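Local coordinates for protein probable ss-1,3-N-acetylglucosaminyltransferase (Staphylococcus aureus subsp. aureus N315, PDB 6H21) that belongs to the GT-A clan of family 2 glycosyltransferases and binds uridine-diphosphate-N-acetylglucosamine in a pocket, with manganese also bound, at residues 196-210 against 247-261. Numbering follows the deposited sequence.
Sequences TAEDQLFTIEFLMNS and TINEIYKAIYKSPIY. With UD1 (uridine-diphosphate-N-acetylglucosamine), chain X.
Leu201 and Ile251 meet midway along two nearly parallel helices, 198-207, which carries Asp199 of the ligand pocket in this GT-A-clan glycosyltransferase, and 247-256 of the TarS-type linker region; their axes come within 9.2 Å and point the same way, 3° apart. Leu201 splays its two methyls over the neighbouring helix, its chi1 of 174° turning CG away from the backbone N: CD2 lies 3.6 Å from Glu250 CB, while CD1 touches Ile251 CG1. The tip of Ile251, in turn, reaches the CB of Gln200. One turn on, Ile204 lays its CG2 branch on Ala254 CB, which also meets the aliphatic CG of Glu205. At the N-terminal end Thr247 presses its methyl CG2 at 3.6 Å to CB of Ala197, the N-cap residue of helix 198-207, whose first turn brings Asp199 to the ligand, where OD2 accepts a hydrogen bond from O6' of UD1 and pairs with Arg94.

The far end is closed by Met208, whose chain, bent at chi2 and chi3, sets SD against Ile255 and both SD and CE beside the Tyr261 ring, an oblique Met-aromatic contact with SD 5.0 Å from the ring centroid. The edge of that ring faces Leu207 O, and its hydroxyl bonds to Tyr213. Ser258 ties the two C-terminal ends together: its OG accepts from Tyr261 N in an ST motif and donates to Met208 O, 2.8 Å away, in the carbonyl plane and on a lone pair.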
loop_
_atom_site.group_PDB
_atom_site.type_symbol
_atom_site.label_atom_id
_atom_site.label_comp_id
_atom_site.label_asym_id
_atom_site.label_seq_id
_atom_site.Cartn_x
_atom_site.Cartn_y
_atom_site.Cartn_z
ATOM N N THR C 196 -2.293 -16.354 28.006
ATOM C CA THR C 196 -2.643 -14.938 27.870
ATOM C C THR C 196 -4.132 -14.770 27.515
ATOM O O THR C 196 -4.794 -15.689 26.958
ATOM C CB THR C 196 -1.738 -14.250 26.841
ATOM O OG1 THR C 196 -1.825 -14.951 25.599
ATOM C CG2 THR C 196 -0.290 -14.215 27.275
ATOM N N ALA C 197 -4.639 -13.586 27.887
ATOM C CA ALA C 197 -6.007 -13.075 27.621
ATOM C C ALA C 197 -7.118 -13.822 28.394
ATOM O O ALA C 197 -8.298 -13.468 28.244
ATOM C CB ALA C 197 -6.279 -13.082 26.136
ATOM N N GLU C 198 -6.777 -14.792 29.255
ATOM C CA GLU C 198 -7.809 -15.532 30.041
ATOM C C GLU C 198 -8.577 -14.581 30.965
ATOM O O GLU C 198 -9.768 -14.766 31.213
ATOM C CB GLU C 198 -7.210 -16.626 30.922
ATOM C CG GLU C 198 -6.349 -17.616 30.176
ATOM C CD GLU C 198 -7.119 -18.613 29.329
ATOM O OE1 GLU C 198 -8.177 -18.233 28.782
ATOM O OE2 GLU C 198 -6.670 -19.783 29.237
ATOM N N ASP C 199 -7.859 -13.600 31.511
ATOM C CA ASP C 199 -8.421 -12.624 32.427
ATOM C C ASP C 199 -9.397 -11.711 31.667
ATOM O O ASP C 199 -10.492 -11.427 32.145
ATOM C CB ASP C 199 -7.306 -11.857 33.152
ATOM C CG ASP C 199 -6.521 -12.710 34.140
ATOM O OD1 ASP C 199 -6.694 -13.942 34.121
ATOM O OD2 ASP C 199 -5.750 -12.132 34.947
ATOM N N GLN C 200 -9.012 -11.286 30.460
ATOM C CA GLN C 200 -9.925 -10.525 29.581
ATOM C C GLN C 200 -11.221 -11.312 29.332
ATOM O O GLN C 200 -12.311 -10.755 29.377
ATOM C CB GLN C 200 -9.283 -10.266 28.217
ATOM C CG GLN C 200 -8.155 -9.258 28.216
ATOM C CD GLN C 200 -7.708 -8.969 26.797
ATOM O OE1 GLN C 200 -8.468 -8.456 25.973
ATOM N NE2 GLN C 200 -6.464 -9.316 26.488
ATOM N N LEU C 201 -11.090 -12.612 29.054
ATOM C CA LEU C 201 -12.217 -13.441 28.712
ATOM C C LEU C 201 -13.177 -13.543 29.905
ATOM O O LEU C 201 -14.383 -13.448 29.720
ATOM C CB LEU C 201 -11.743 -14.828 28.273
ATOM C CG LEU C 201 -12.865 -15.837 28.029
ATOM C CD1 LEU C 201 -13.872 -15.307 27.026
ATOM C CD2 LEU C 201 -12.306 -17.177 27.564
ATOM N N PHE C 202 -12.622 -13.718 31.114
ATOM C CA PHE C 202 -13.426 -13.801 32.327
ATOM C C PHE C 202 -14.207 -12.494 32.524
ATOM O O PHE C 202 -15.400 -12.536 32.741
ATOM C CB PHE C 202 -12.559 -14.123 33.544
ATOM C CG PHE C 202 -13.333 -14.244 34.834
ATOM C CD1 PHE C 202 -13.699 -13.109 35.543
ATOM C CD2 PHE C 202 -13.718 -15.485 35.316
ATOM C CE1 PHE C 202 -14.415 -13.214 36.724
ATOM C CE2 PHE C 202 -14.435 -15.589 36.493
ATOM C CZ PHE C 202 -14.791 -14.455 37.194
ATOM N N THR C 203 -13.531 -11.341 32.431
ATOM C CA THR C 203 -14.189 -10.052 32.634
ATOM C C THR C 203 -15.264 -9.810 31.563
ATOM O O THR C 203 -16.372 -9.356 31.894
ATOM C CB THR C 203 -13.182 -8.900 32.691
ATOM O OG1 THR C 203 -12.282 -9.133 33.776
ATOM C CG2 THR C 203 -13.850 -7.558 32.880
ATOM N N ILE C 204 -14.963 -10.135 30.299
ATOM C CA ILE C 204 -15.930 -10.005 29.201
ATOM C C ILE C 204 -17.143 -10.917 29.438
ATOM O O ILE C 204 -18.276 -10.469 29.250
ATOM C CB ILE C 204 -15.268 -10.296 27.836
ATOM C CG1 ILE C 204 -14.217 -9.242 27.474
ATOM C CG2 ILE C 204 -16.319 -10.492 26.742
ATOM C CD1 ILE C 204 -14.734 -8.054 26.701
ATOM N N GLU C 205 -16.908 -12.193 29.791
ATOM C CA GLU C 205 -18.007 -13.145 30.084
ATOM C C GLU C 205 -18.889 -12.550 31.189
ATOM O O GLU C 205 -20.126 -12.625 31.111
ATOM C CB GLU C 205 -17.487 -14.539 30.466
ATOM C CG GLU C 205 -16.962 -15.344 29.277
ATOM C CD GLU C 205 -16.540 -16.799 29.501
ATOM O OE1 GLU C 205 -16.167 -17.166 30.632
ATOM O OE2 GLU C 205 -16.554 -17.573 28.513
ATOM N N PHE C 206 -18.255 -11.935 32.201
ATOM C CA PHE C 206 -18.987 -11.330 33.296
ATOM C C PHE C 206 -19.828 -10.157 32.789
ATOM O O PHE C 206 -21.021 -10.056 33.121
ATOM C CB PHE C 206 -18.059 -10.849 34.410
ATOM C CG PHE C 206 -18.788 -10.475 35.671
ATOM C CD1 PHE C 206 -19.309 -9.203 35.840
ATOM C CD2 PHE C 206 -18.984 -11.406 36.677
ATOM C CE1 PHE C 206 -19.983 -8.864 37.002
ATOM C CE2 PHE C 206 -19.666 -11.068 37.837
ATOM C CZ PHE C 206 -20.170 -9.801 37.997
ATOM N N LEU C 207 -19.195 -9.261 32.026
ATOM C CA LEU C 207 -19.852 -8.031 31.485
ATOM C C LEU C 207 -21.082 -8.391 30.632
ATOM O O LEU C 207 -22.098 -7.719 30.697
ATOM C CB LEU C 207 -18.846 -7.221 30.649
ATOM C CG LEU C 207 -17.753 -6.490 31.427
ATOM C CD1 LEU C 207 -16.696 -5.943 30.477
ATOM C CD2 LEU C 207 -18.337 -5.373 32.278
ATOM N N MET C 208 -20.971 -9.459 29.836
ATOM C CA MET C 208 -21.980 -9.865 28.883
ATOM C C MET C 208 -23.159 -10.561 29.599
ATOM O O MET C 208 -24.209 -10.786 29.000
ATOM C CB MET C 208 -21.366 -10.813 27.846
ATOM C CG MET C 208 -20.345 -10.143 26.895
ATOM S SD MET C 208 -21.007 -8.687 26.044
ATOM C CE MET C 208 -20.256 -7.335 26.948
ATOM N N ASN C 209 -22.995 -10.871 30.885
ATOM C CA ASN C 209 -24.029 -11.519 31.680
ATOM C C ASN C 209 -24.470 -10.606 32.829
ATOM O O ASN C 209 -25.143 -11.046 33.709
ATOM C CB ASN C 209 -23.530 -12.866 32.192
ATOM C CG ASN C 209 -23.511 -13.881 31.076
ATOM O OD1 ASN C 209 -24.571 -14.355 30.668
ATOM N ND2 ASN C 209 -22.338 -14.166 30.535
ATOM N N SER C 210 -24.123 -9.318 32.792
ATOM C CA SER C 210 -24.524 -8.416 33.878
ATOM C C SER C 210 -24.841 -7.037 33.300
ATOM O O SER C 210 -24.496 -6.759 32.165
ATOM C CB SER C 210 -23.462 -8.350 34.944
ATOM O OG SER C 210 -22.260 -7.802 34.423
ATOM N N THR C 247 -8.366 -17.945 22.585
ATOM C CA THR C 247 -8.924 -17.169 23.677
ATOM C C THR C 247 -9.692 -15.962 23.122
ATOM O O THR C 247 -10.817 -15.687 23.552
ATOM C CB THR C 247 -7.848 -16.773 24.691
ATOM O OG1 THR C 247 -7.320 -17.997 25.210
ATOM C CG2 THR C 247 -8.391 -15.956 25.836
ATOM N N ILE C 248 -9.094 -15.279 22.143
ATOM C CA ILE C 248 -9.739 -14.129 21.498
ATOM C C ILE C 248 -11.059 -14.588 20.860
ATOM O O ILE C 248 -12.074 -13.906 20.969
ATOM C CB ILE C 248 -8.807 -13.453 20.471
ATOM C CG1 ILE C 248 -7.481 -12.990 21.082
ATOM C CG2 ILE C 248 -9.523 -12.315 19.759
ATOM C CD1 ILE C 248 -7.628 -12.038 22.230
ATOM N N ASN C 249 -11.044 -15.739 20.199
ATOM C CA ASN C 249 -12.250 -16.317 19.621
ATOM C C ASN C 249 -13.367 -16.404 20.682
ATOM O O ASN C 249 -14.497 -16.104 20.392
ATOM C CB ASN C 249 -11.974 -17.670 18.957
ATOM C CG ASN C 249 -13.196 -18.234 18.266
ATOM O OD1 ASN C 249 -13.686 -19.313 18.617
ATOM N ND2 ASN C 249 -13.768 -17.464 17.362
ATOM N N GLU C 250 -13.037 -16.783 21.916
ATOM C CA GLU C 250 -14.027 -16.961 22.978
ATOM C C GLU C 250 -14.588 -15.609 23.436
ATOM O O GLU C 250 -15.746 -15.531 23.835
ATOM C CB GLU C 250 -13.434 -17.759 24.148
ATOM C CG GLU C 250 -13.056 -19.187 23.775
ATOM C CD GLU C 250 -14.211 -20.116 23.429
ATOM O OE1 GLU C 250 -15.281 -19.998 24.069
ATOM O OE2 GLU C 250 -14.040 -20.977 22.513
ATOM N N ILE C 251 -13.776 -14.547 23.342
ATOM C CA ILE C 251 -14.229 -13.199 23.679
ATOM C C ILE C 251 -15.356 -12.785 22.719
ATOM O O ILE C 251 -16.434 -12.349 23.155
ATOM C CB ILE C 251 -13.046 -12.219 23.693
ATOM C CG1 ILE C 251 -12.192 -12.440 24.949
ATOM C CG2 ILE C 251 -13.513 -10.776 23.553
ATOM C CD1 ILE C 251 -10.831 -11.808 24.868
ATOM N N TYR C 252 -15.108 -12.944 21.412
ATOM C CA TYR C 252 -16.107 -12.609 20.389
ATOM C C TYR C 252 -17.373 -13.457 20.544
ATOM O O TYR C 252 -18.469 -12.912 20.442
ATOM C CB TYR C 252 -15.515 -12.771 18.994
ATOM C CG TYR C 252 -14.558 -11.677 18.623
ATOM C CD1 TYR C 252 -15.005 -10.379 18.458
ATOM C CD2 TYR C 252 -13.212 -11.939 18.440
ATOM C CE1 TYR C 252 -14.142 -9.363 18.073
ATOM C CE2 TYR C 252 -12.333 -10.939 18.078
ATOM C CZ TYR C 252 -12.804 -9.647 17.891
ATOM O OH TYR C 252 -11.957 -8.666 17.501
ATOM N N LYS C 253 -17.205 -14.766 20.828
ATOM C CA LYS C 253 -18.318 -15.695 21.060
ATOM C C LYS C 253 -19.170 -15.213 22.243
ATOM O O LYS C 253 -20.391 -15.234 22.148
ATOM C CB LYS C 253 -17.845 -17.132 21.309
ATOM C CG LYS C 253 -17.264 -17.848 20.090
ATOM C CD LYS C 253 -17.529 -19.339 20.035
ATOM C CE LYS C 253 -16.569 -20.188 20.851
ATOM N N ALA C 254 -18.525 -14.750 23.321
ATOM C CA ALA C 254 -19.217 -14.259 24.533
ATOM C C ALA C 254 -20.056 -13.022 24.207
ATOM O O ALA C 254 -21.169 -12.874 24.694
ATOM C CB ALA C 254 -18.253 -13.963 25.661
ATOM N N ILE C 255 -19.519 -12.137 23.369
ATOM C CA ILE C 255 -20.244 -10.943 22.972
ATOM C C ILE C 255 -21.492 -11.335 22.173
ATOM O O ILE C 255 -22.600 -10.849 22.426
ATOM C CB ILE C 255 -19.324 -10.007 22.178
ATOM C CG1 ILE C 255 -18.283 -9.368 23.095
ATOM C CG2 ILE C 255 -20.136 -8.970 21.410
ATOM C CD1 ILE C 255 -17.241 -8.561 22.361
ATOM N N TYR C 256 -21.316 -12.236 21.207
ATOM C CA TYR C 256 -22.387 -12.537 20.256
ATOM C C TYR C 256 -23.462 -13.432 20.870
ATOM O O TYR C 256 -24.551 -13.518 20.288
ATOM C CB TYR C 256 -21.834 -13.112 18.954
ATOM C CG TYR C 256 -21.446 -12.030 17.986
ATOM C CD1 TYR C 256 -22.409 -11.410 17.199
ATOM C CD2 TYR C 256 -20.136 -11.585 17.897
ATOM C CE1 TYR C 256 -22.066 -10.403 16.313
ATOM C CE2 TYR C 256 -19.784 -10.567 17.035
ATOM C CZ TYR C 256 -20.752 -9.971 16.248
ATOM O OH TYR C 256 -20.379 -8.992 15.389
ATOM N N LYS C 257 -23.170 -14.059 22.025
ATOM C CA LYS C 257 -24.167 -14.824 22.793
ATOM C C LYS C 257 -24.696 -14.024 23.992
ATOM O O LYS C 257 -25.358 -14.594 24.810
ATOM C CB LYS C 257 -23.591 -16.106 23.414
ATOM C CG LYS C 257 -23.390 -17.279 22.466
ATOM C CD LYS C 257 -22.269 -18.200 22.944
ATOM N N SER C 258 -24.378 -12.732 24.130
ATOM C CA SER C 258 -24.750 -12.005 25.379
ATOM C C SER C 258 -26.266 -12.026 25.596
ATOM O O SER C 258 -27.004 -11.563 24.728
ATOM C CB SER C 258 -24.250 -10.592 25.332
ATOM O OG SER C 258 -24.727 -9.863 26.447
ATOM N N PRO C 259 -26.794 -12.544 26.732
ATOM C CA PRO C 259 -28.215 -12.383 27.052
ATOM C C PRO C 259 -28.621 -10.956 27.458
ATOM O O PRO C 259 -29.790 -10.637 27.435
ATOM C CB PRO C 259 -28.460 -13.322 28.233
ATOM C CG PRO C 259 -27.106 -13.545 28.841
ATOM C CD PRO C 259 -26.089 -13.348 27.737
ATOM N N ILE C 260 -27.649 -10.118 27.831
ATOM C CA ILE C 260 -27.905 -8.719 28.181
ATOM C C ILE C 260 -27.968 -7.881 26.907
ATOM O O ILE C 260 -28.925 -7.164 26.692
ATOM C CB ILE C 260 -26.822 -8.171 29.132
ATOM C CG1 ILE C 260 -26.691 -9.007 30.410
ATOM C CG2 ILE C 260 -27.068 -6.703 29.440
ATOM C CD1 ILE C 260 -27.935 -9.101 31.231
ATOM N N TYR C 261 -26.887 -7.933 26.123
ATOM C CA TYR C 261 -26.779 -7.207 24.893
ATOM C C TYR C 261 -27.277 -8.128 23.773
ATOM O O TYR C 261 -26.499 -8.771 23.081
ATOM C CB TYR C 261 -25.343 -6.701 24.704
ATOM C CG TYR C 261 -24.847 -5.885 25.871
ATOM C CD1 TYR C 261 -25.159 -4.540 25.980
ATOM C CD2 TYR C 261 -24.105 -6.462 26.893
ATOM C CE1 TYR C 261 -24.752 -3.791 27.075
ATOM C CE2 TYR C 261 -23.696 -5.725 27.995
ATOM C CZ TYR C 261 -24.015 -4.384 28.087
ATOM O OH TYR C 261 -23.594 -3.639 29.151
HETATM C "C1'" UD1 X . -0.352 -9.867 34.899
HETATM C "C2'" UD1 X . -1.426 -8.815 34.604
HETATM C "C3'" UD1 X . -2.504 -8.857 35.685
HETATM C "C4'" UD1 X . -3.055 -10.277 35.803
HETATM C "C5'" UD1 X . -1.939 -11.316 35.941
HETATM C "C6'" UD1 X . -2.478 -12.750 35.932
HETATM C "C7'" UD1 X . -0.674 -6.791 33.409
HETATM C "C8'" UD1 X . -0.062 -5.424 33.561
HETATM N "N2'" UD1 X . -0.833 -7.485 34.538
HETATM O "O1'" UD1 X . 0.223 -9.549 36.171
HETATM O "O3'" UD1 X . -3.555 -7.932 35.366
HETATM O "O4'" UD1 X . -3.905 -10.343 36.948
HETATM O "O5'" UD1 X . -0.943 -11.167 34.908
HETATM O "O6'" UD1 X . -3.304 -13.009 34.800
HETATM O "O7'" UD1 X . -1.009 -7.230 32.321
HETATM N N1 UD1 X . 0.405 -17.258 39.950
HETATM C C2 UD1 X . -0.149 -18.539 40.124
HETATM N N3 UD1 X . 0.440 -19.620 39.626
HETATM C C4 UD1 X . 1.579 -19.524 38.950
HETATM C C5 UD1 X . 2.165 -18.273 38.752
HETATM C C6 UD1 X . 1.553 -17.124 39.259
HETATM O O2 UD1 X . -1.210 -18.695 40.742
HETATM O O4 UD1 X . 2.092 -20.581 38.520
HETATM C C1B UD1 X . -0.326 -16.126 40.522
HETATM C C2B UD1 X . 0.552 -15.117 41.242
HETATM O "O2'" UD1 X . 0.893 -15.575 42.545
HETATM C C3B UD1 X . -0.342 -13.887 41.237
HETATM C C4B UD1 X . -1.151 -14.031 39.949
HETATM O O4B UD1 X . -1.005 -15.390 39.506
HETATM O O3B UD1 X . -1.224 -13.897 42.368
HETATM C C5B UD1 X . -0.662 -13.114 38.843
HETATM O O5B UD1 X . 0.755 -13.189 38.784
HETATM P PA UD1 X . 1.673 -11.882 38.699
HETATM O O1A UD1 X . 3.081 -12.384 38.681
HETATM O O2A UD1 X . 1.230 -10.793 39.672
HETATM O O3A UD1 X . 1.308 -11.412 37.230
HETATM P PB UD1 X . 1.684 -9.982 36.631
HETATM O O1B UD1 X . 2.555 -10.208 35.434
HETATM O O2B UD1 X . 2.152 -9.003 37.698
#